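PDB 3Q1N: galactose mutarotase related enzyme from Lactobacillus casei, which probably binds a carbohydrate and may interconvert the anomers of an aldose sugar, as aldose 1-epimerases do. Local coordinates for residues Phe50-Lys55 with Tyr271-Asn276; Pro256-Pro261 with Lys285-Lys290; Gly149-Ala152 with Phe156-Tyr159. One frame throughout, in Å; residues are numbered along the deposited sequence.

Contact 1. Residues Phe50-Lys55 with Tyr271-Asn276. With NO3 (nitrate ion), chain C.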
# COMPACT_ATOMS: atom_id res chain seq x y z
N PHE A 50 -8.51 2.22 -0.77
CA PHE A 50 -9.54 1.91 -1.78
C PHE A 50 -10.69 2.87 -1.58
O PHE A 50 -11.03 3.15 -0.47
CB PHE A 50 -10.08 0.47 -1.60
CG PHE A 50 -11.27 0.13 -2.47
CD1 PHE A 50 -11.08 -0.41 -3.75
CD2 PHE A 50 -12.59 0.31 -2.02
CE1 PHE A 50 -12.13 -0.75 -4.56
CE2 PHE A 50 -13.68 -0.05 -2.83
CZ PHE A 50 -13.44 -0.58 -4.11
N PRO A 51 -11.30 3.36 -2.68
CA PRO A 51 -11.05 3.16 -4.10
C PRO A 51 -10.09 4.19 -4.73
O PRO A 51 -10.01 4.29 -5.95
CB PRO A 51 -12.45 3.26 -4.71
CG PRO A 51 -13.12 4.27 -3.87
CD PRO A 51 -12.57 4.08 -2.46
N SER A 52 -9.40 4.97 -3.90
CA SER A 52 -8.40 5.93 -4.36
C SER A 52 -7.11 5.73 -3.54
O SER A 52 -7.18 5.36 -2.36
CB SER A 52 -8.95 7.33 -4.13
OG SER A 52 -8.18 8.33 -4.73
N ILE A 53 -5.98 5.98 -4.16
CA ILE A 53 -4.68 6.03 -3.52
C ILE A 53 -4.25 7.47 -3.45
O ILE A 53 -4.32 8.21 -4.42
CB ILE A 53 -3.68 5.17 -4.34
CG1 ILE A 53 -4.03 3.69 -4.23
CG2 ILE A 53 -2.21 5.45 -3.89
CD1 ILE A 53 -3.27 2.83 -5.33
N GLY A 54 -3.80 7.92 -2.28
CA GLY A 54 -3.33 9.28 -2.19
C GLY A 54 -4.42 10.32 -2.23
O GLY A 54 -5.57 10.04 -1.90
N LYS A 55 -4.05 11.52 -2.65
CA LYS A 55 -4.96 12.65 -2.63
C LYS A 55 -5.67 12.79 -3.99
O LYS A 55 -5.14 12.41 -5.00
CB LYS A 55 -4.23 13.98 -2.31
CG LYS A 55 -3.95 14.25 -0.82
CD LYS A 55 -3.36 15.66 -0.65
CE LYS A 55 -3.08 16.04 0.78
NZ LYS A 55 -2.29 17.34 0.89
N TYR A 271 -12.88 7.34 -14.98
CA TYR A 271 -12.87 6.42 -16.12
C TYR A 271 -11.65 6.56 -17.03
O TYR A 271 -11.43 5.71 -17.92
CB TYR A 271 -14.14 6.60 -16.97
CG TYR A 271 -15.39 6.11 -16.24
CD1 TYR A 271 -15.52 4.76 -15.86
CD2 TYR A 271 -16.45 6.97 -15.94
CE1 TYR A 271 -16.66 4.31 -15.16
CE2 TYR A 271 -17.59 6.52 -15.23
CZ TYR A 271 -17.70 5.18 -14.88
OH TYR A 271 -18.82 4.77 -14.22
N THR A 272 -10.85 7.61 -16.83
CA THR A 272 -9.59 7.74 -17.60
C THR A 272 -8.35 8.01 -16.70
O THR A 272 -7.24 8.13 -17.23
CB THR A 272 -9.67 8.94 -18.59
OG1 THR A 272 -9.89 10.15 -17.86
CG2 THR A 272 -10.78 8.74 -19.62
N LYS A 273 -8.56 8.10 -15.38
CA LYS A 273 -7.50 8.40 -14.39
C LYS A 273 -6.38 7.35 -14.49
O LYS A 273 -6.65 6.14 -14.49
CB LYS A 273 -8.08 8.45 -12.98
CG LYS A 273 -7.10 8.63 -11.85
CD LYS A 273 -7.78 8.68 -10.46
CE LYS A 273 -6.80 8.74 -9.33
NZ LYS A 273 -7.45 8.84 -7.98
N LEU A 274 -5.16 7.81 -14.66
CA LEU A 274 -4.04 6.87 -14.85
C LEU A 274 -3.95 5.96 -13.64
O LEU A 274 -3.94 6.44 -12.49
CB LEU A 274 -2.72 7.59 -15.05
CG LEU A 274 -1.52 6.73 -15.43
CD1 LEU A 274 -1.74 6.19 -16.86
CD2 LEU A 274 -0.18 7.52 -15.33
N GLY A 275 -3.84 4.66 -13.91
CA GLY A 275 -3.72 3.63 -12.89
C GLY A 275 -5.03 3.01 -12.43
O GLY A 275 -5.02 1.99 -11.72
N ASN A 276 -6.15 3.66 -12.73
CA ASN A 276 -7.43 3.08 -12.45
C ASN A 276 -7.74 1.88 -13.37
O ASN A 276 -7.24 1.75 -14.51
CB ASN A 276 -8.61 4.10 -12.53
CG ASN A 276 -8.83 4.88 -11.25
OD1 ASN A 276 -8.04 4.81 -10.31
ND2 ASN A 276 -9.96 5.64 -11.21
N NO3 C . -1.73 6.98 0.25
O1 NO3 C . -3.11 6.98 0.23
O2 NO3 C . -0.95 6.72 -0.86
O3 NO3 C . -1.08 7.32 1.40
O HOH W 1 -8.81 6.11 -7.98
O HOH W 2 -5.84 9.83 -5.95
O HOH W 3 -5.88 6.51 -6.97
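Lys273 extends its whole side chain toward Ser52, and its amine end comes up to the serine hydroxyl: NZ lies 3.4 Å from Ser52 OG, the one direct approach between the two loops. CG stands anti to the backbone N (chi1 175°) and the chain beyond it is straight, which carries the amine from the type II turn Lys273-Asn276 across to the 50-55 loop. Ser52 was deposited in two conformers, so the position of its hydroxyl is less certain than that of the lysine.

Most of the joining is done by three waters, each accepting a hydrogen bond from Lys273 NZ. Water 1 sits between the amine, the amide oxygen Asn276 OD1 (2.8 Å) and the backbone oxygen Pro51 O (3.0 Å); a water has too few protons for every acceptor around this one, so its exact pattern is open. Water 2, also short of protons, lies 2.8 Å from NZ and 2.7 Å from Ile53 O, and is also in reach of Ser52 OG and Lys55 O. Water 3 accepts hydrogen bonds from Ile53 N (2.9 Å) and from NZ. Water thus joins the loop after strand 48-49 to the one before strand 277-279, both strands pairing with 136-147. On the far side of the 50-55 loop, Gly54 N and His73 ND1 hold a nitrate ion, probably from the crystallisation liquor.

Asp262 makes only a long, weak ion pair with NZ. With three water oxygens accepting from it, the buried amine has an acceptor for each proton of an ammonium group, which is consistent with a positive charge held through water, which relays it to backbone oxygens of the 50-55 loop, more than by a direct carboxylate partner.

Contact 2. Residues Pro256-Pro261 with Lys285-Lys290; sequences PFDGLP and KQLALK. With EDO (1,2-ethanediol), chain N.
Leu287, with CG anti to its carbonyl carbon (chi1 -60°), and Asp258, with CG anti to its backbone N (chi1 -173°), turn their ends to each other: Leu287 CD1 comes 3.2 Å from Asp258 OD2 and 3.8 Å from Asp258 CB. The close oxygen-methyl distance belongs to one of two leucine conformers and should be read with caution. Two residues along, Leu289 brings CD2 to 3.9 Å from Pro256 CG, with the two side chains at about a right angle. The carboxylate is not wholly in apolar company: its other oxygen, OD1, accepts a hydrogen bond of 2.9 Å from O1 of an ethanediol molecule, probably from the crystallisation liquor, whose O2 lies beside the bent chain of Lys285.

The backbones stay well apart, Pro256 CA and Leu289 CA being 8.5 Å from each other. Each strand bonds elsewhere: Asp258 to Leu140 and Leu287 to Tyr126. The spacing and the separate partners show face-to-face packing of strand 251-258 on strand 284-293, members of two different antiparallel sheets, the layered arrangement expected of the beta-sandwich of the galactose mutarotase family.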
# COMPACT_ATOMS: atom_id res chain seq x y z
N PRO A 256 2.60 -1.51 -2.01
CA PRO A 256 2.13 -1.98 -3.30
C PRO A 256 0.93 -1.15 -3.78
O PRO A 256 -0.05 -1.04 -3.03
CB PRO A 256 1.77 -3.45 -3.04
CG PRO A 256 2.59 -3.86 -1.84
CD PRO A 256 2.60 -2.61 -1.00
N PHE A 257 1.00 -0.64 -5.01
CA PHE A 257 -0.05 0.22 -5.60
C PHE A 257 -0.61 -0.40 -6.88
O PHE A 257 0.14 -0.63 -7.87
CB PHE A 257 0.49 1.61 -6.02
CG PHE A 257 0.61 2.67 -4.90
CD1 PHE A 257 0.49 2.39 -3.55
CD2 PHE A 257 0.91 3.96 -5.27
CE1 PHE A 257 0.63 3.40 -2.60
CE2 PHE A 257 1.05 4.95 -4.32
CZ PHE A 257 0.92 4.69 -3.01
N ASP A 258 -1.92 -0.65 -6.89
CA ASP A 258 -2.68 -0.87 -8.15
C ASP A 258 -3.51 0.39 -8.45
O ASP A 258 -4.71 0.38 -8.40
CB ASP A 258 -3.56 -2.12 -8.03
CG ASP A 258 -4.23 -2.50 -9.34
OD1 ASP A 258 -3.72 -2.11 -10.43
OD2 ASP A 258 -5.27 -3.21 -9.27
N GLY A 259 -2.78 1.47 -8.76
CA GLY A 259 -3.35 2.79 -8.97
C GLY A 259 -2.30 3.81 -8.58
O GLY A 259 -1.16 3.47 -8.26
N LEU A 260 -2.67 5.08 -8.74
CA LEU A 260 -1.73 6.19 -8.53
C LEU A 260 -2.47 7.39 -7.98
O LEU A 260 -3.65 7.61 -8.29
CB LEU A 260 -1.12 6.60 -9.86
CG LEU A 260 -0.16 5.63 -10.58
CD1 LEU A 260 0.14 6.08 -11.97
CD2 LEU A 260 1.08 5.48 -9.72
N PRO A 261 -1.77 8.21 -7.17
CA PRO A 261 -2.37 9.50 -6.80
C PRO A 261 -2.71 10.31 -8.03
O PRO A 261 -2.14 10.12 -9.10
CB PRO A 261 -1.23 10.20 -6.03
CG PRO A 261 -0.28 9.05 -5.62
CD PRO A 261 -0.38 8.06 -6.69
N LYS A 285 -11.79 -8.10 -9.89
CA LYS A 285 -10.33 -8.14 -10.07
C LYS A 285 -9.74 -8.79 -8.85
O LYS A 285 -10.05 -8.38 -7.74
CB LYS A 285 -9.76 -6.72 -10.15
CG LYS A 285 -8.26 -6.65 -10.42
CD LYS A 285 -7.93 -7.16 -11.81
CE LYS A 285 -6.45 -7.40 -12.00
NZ LYS A 285 -6.28 -7.63 -13.49
N GLN A 286 -8.80 -9.71 -9.07
CA GLN A 286 -8.09 -10.33 -7.97
C GLN A 286 -6.61 -9.97 -8.03
O GLN A 286 -6.01 -9.99 -9.13
CB GLN A 286 -8.28 -11.85 -8.00
CG GLN A 286 -9.73 -12.23 -7.70
CD GLN A 286 -10.02 -13.70 -7.77
OE1 GLN A 286 -9.27 -14.53 -7.22
NE2 GLN A 286 -11.14 -14.04 -8.39
N LEU A 287 -6.03 -9.67 -6.87
CA LEU A 287 -4.62 -9.31 -6.72
C LEU A 287 -4.06 -10.09 -5.54
O LEU A 287 -4.76 -10.24 -4.54
CB LEU A 287 -4.48 -7.82 -6.45
CG LEU A 287 -5.03 -6.85 -7.51
CD1 LEU A 287 -5.07 -5.42 -6.98
CD2 LEU A 287 -4.18 -6.93 -8.78
N ALA A 288 -2.83 -10.57 -5.66
CA ALA A 288 -2.18 -11.26 -4.54
C ALA A 288 -0.85 -10.62 -4.26
O ALA A 288 -0.23 -10.04 -5.14
CB ALA A 288 -2.00 -12.72 -4.84
N LEU A 289 -0.42 -10.69 -3.00
CA LEU A 289 0.97 -10.38 -2.64
C LEU A 289 1.45 -11.30 -1.51
O LEU A 289 0.64 -11.97 -0.86
CB LEU A 289 1.14 -8.91 -2.22
CG LEU A 289 0.38 -8.31 -1.03
CD1 LEU A 289 1.11 -8.54 0.29
CD2 LEU A 289 0.11 -6.81 -1.25
N LYS A 290 2.76 -11.32 -1.30
CA LYS A 290 3.34 -11.94 -0.12
C LYS A 290 4.33 -10.99 0.51
O LYS A 290 5.03 -10.25 -0.19
CB LYS A 290 4.05 -13.26 -0.45
CG LYS A 290 3.20 -14.31 -1.19
CD LYS A 290 3.98 -15.65 -1.40
CE LYS A 290 3.07 -16.66 -2.12
NZ LYS A 290 3.78 -17.97 -2.33
C1 EDO N . -2.90 -3.52 -13.56
O1 EDO N . -3.62 -2.29 -13.28
C2 EDO N . -3.90 -4.63 -13.83
O2 EDO N . -4.34 -5.18 -12.60

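Contact 3. Residues Gly149-Ala152 with Phe156-Tyr159; sequences GLKA and FDDY. With EDO (1,2-ethanediol), chain L.
The Tyr159 ring has Asp157 N in its plane at one edge, while Gly149 comes up obliquely, its O 3.4 Å from Tyr159 CE1; the ring also meets His225. The Phe156 ring stacks on His200, and Leu150 CD2 approaches it obliquely, 3.7 Å from Phe156 CD1, with the leucine and phenylalanine side chains lying next to each other and pointing the same way.

Gly149 is gripped at both of its backbone polar atoms. Its N gives a practically straight bond to Tyr159 OH (3.0 Å, 178° at the hydrogen), whereas its O receives a more bent one from Asp157 N (3.0 Å, 151°). The second bond belongs to a single backbone bridge between Leu150 and Phe156. Asp157 is the centre of an inverse gamma turn, closed by Asp158 N bonding to Phe156 O.

Lys151 lies over the turn with its chain extended beyond CG. Its CG passes 3.6 Å from Asp157 OD1, and NZ goes on to a salt bridge with Asp158 OD1 at 3.0 Å, met on the syn side but 33° out of the carboxylate plane. Both aspartates have other partners: His224 NE2 bonds Asp158 OD2, and His225 NE2 bonds Asp157 OD2, which also accepts from O1 of an ethanediol molecule, 3.1 Å from OD2 and probably from the crystallisation liquor.

With the chain doubling back between Ala152 and Phe156, the arrangement is that of a compact loop closed by one isolated beta bridge, with an inverse gamma turn in its returning arm, leading from strand 136-147 of one sheet to strand 160-164 of another.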
# COMPACT_ATOMS: atom_id res chain seq x y z
N GLY A 149 16.28 0.07 11.43
CA GLY A 149 17.28 0.61 12.31
C GLY A 149 17.82 1.94 11.83
O GLY A 149 17.93 2.22 10.64
N LEU A 150 18.17 2.77 12.81
CA LEU A 150 18.74 4.06 12.57
C LEU A 150 20.19 4.19 13.10
O LEU A 150 20.59 3.54 14.08
CB LEU A 150 17.88 5.12 13.22
CG LEU A 150 16.41 5.24 12.82
CD1 LEU A 150 15.85 6.48 13.54
CD2 LEU A 150 16.26 5.31 11.31
N LYS A 151 20.95 5.04 12.44
CA LYS A 151 22.31 5.38 12.87
C LYS A 151 22.28 6.29 14.08
O LYS A 151 21.19 6.78 14.46
CB LYS A 151 23.10 6.07 11.75
CG LYS A 151 23.22 5.25 10.49
CD LYS A 151 24.26 5.79 9.53
CE LYS A 151 24.28 4.99 8.24
NZ LYS A 151 25.33 5.50 7.31
N ALA A 152 23.46 6.52 14.67
CA ALA A 152 23.61 7.40 15.85
C ALA A 152 22.92 8.75 15.66
O ALA A 152 22.33 9.28 16.61
CB ALA A 152 25.09 7.61 16.23
N PHE A 156 18.75 6.67 8.27
CA PHE A 156 18.46 5.25 8.06
C PHE A 156 19.80 4.49 8.01
O PHE A 156 20.78 4.95 7.43
CB PHE A 156 17.66 5.00 6.78
CG PHE A 156 16.33 5.69 6.74
CD1 PHE A 156 15.38 5.44 7.72
CD2 PHE A 156 16.05 6.58 5.73
CE1 PHE A 156 14.14 6.06 7.69
CE2 PHE A 156 14.80 7.25 5.70
CZ PHE A 156 13.86 6.97 6.68
N ASP A 157 19.85 3.32 8.64
CA ASP A 157 21.15 2.61 8.76
C ASP A 157 21.47 1.71 7.57
O ASP A 157 21.44 0.47 7.68
CB ASP A 157 21.18 1.80 10.05
CG ASP A 157 22.55 1.21 10.37
OD1 ASP A 157 23.56 1.70 9.79
OD2 ASP A 157 22.63 0.28 11.23
N ASP A 158 21.80 2.34 6.44
CA ASP A 158 22.23 1.66 5.22
C ASP A 158 21.20 0.65 4.68
O ASP A 158 21.53 -0.48 4.37
CB ASP A 158 23.61 1.03 5.44
CG ASP A 158 24.66 2.06 5.83
OD1 ASP A 158 24.50 3.25 5.44
OD2 ASP A 158 25.63 1.66 6.50
N TYR A 159 19.96 1.10 4.54
CA TYR A 159 18.89 0.31 3.96
C TYR A 159 18.78 0.61 2.47
O TYR A 159 18.88 1.80 2.03
CB TYR A 159 17.54 0.60 4.64
CG TYR A 159 17.39 -0.12 5.96
CD1 TYR A 159 17.91 0.42 7.14
CD2 TYR A 159 16.76 -1.34 6.03
CE1 TYR A 159 17.83 -0.26 8.32
CE2 TYR A 159 16.63 -2.01 7.22
CZ TYR A 159 17.17 -1.48 8.36
OH TYR A 159 17.07 -2.12 9.57
C1 EDO L . 21.64 0.84 14.36
O1 EDO L . 22.44 -0.36 14.23
C2 EDO L . 20.18 0.64 14.82
O2 EDO L . 20.04 -0.05 16.10

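Overall arrangement
Contacts 1 and 2 adjoin, with centres 12 Å apart, and interlock through Ile53, whose CG2 is 3.3 Å from Phe257 CE2, and through Leu274 packed on Leu260. Along the chain their segments alternate: 50-55, 256-261, 271-276, 285-290. Contact 3 falls between the two halves of contact 1 and is complete before contact 2 opens; its centre lies about 34 Å from that of contact 1 and 29 Å from that of contact 2. Strand 136-147 pairs with strands 48-49, 251-258 and 277-279, then runs out to contact 3. Contact 2 thus joins the two large sheets in the body of the fold, contact 1 ties loops beside it, and contact 3 shapes a remote connection between the same sheets.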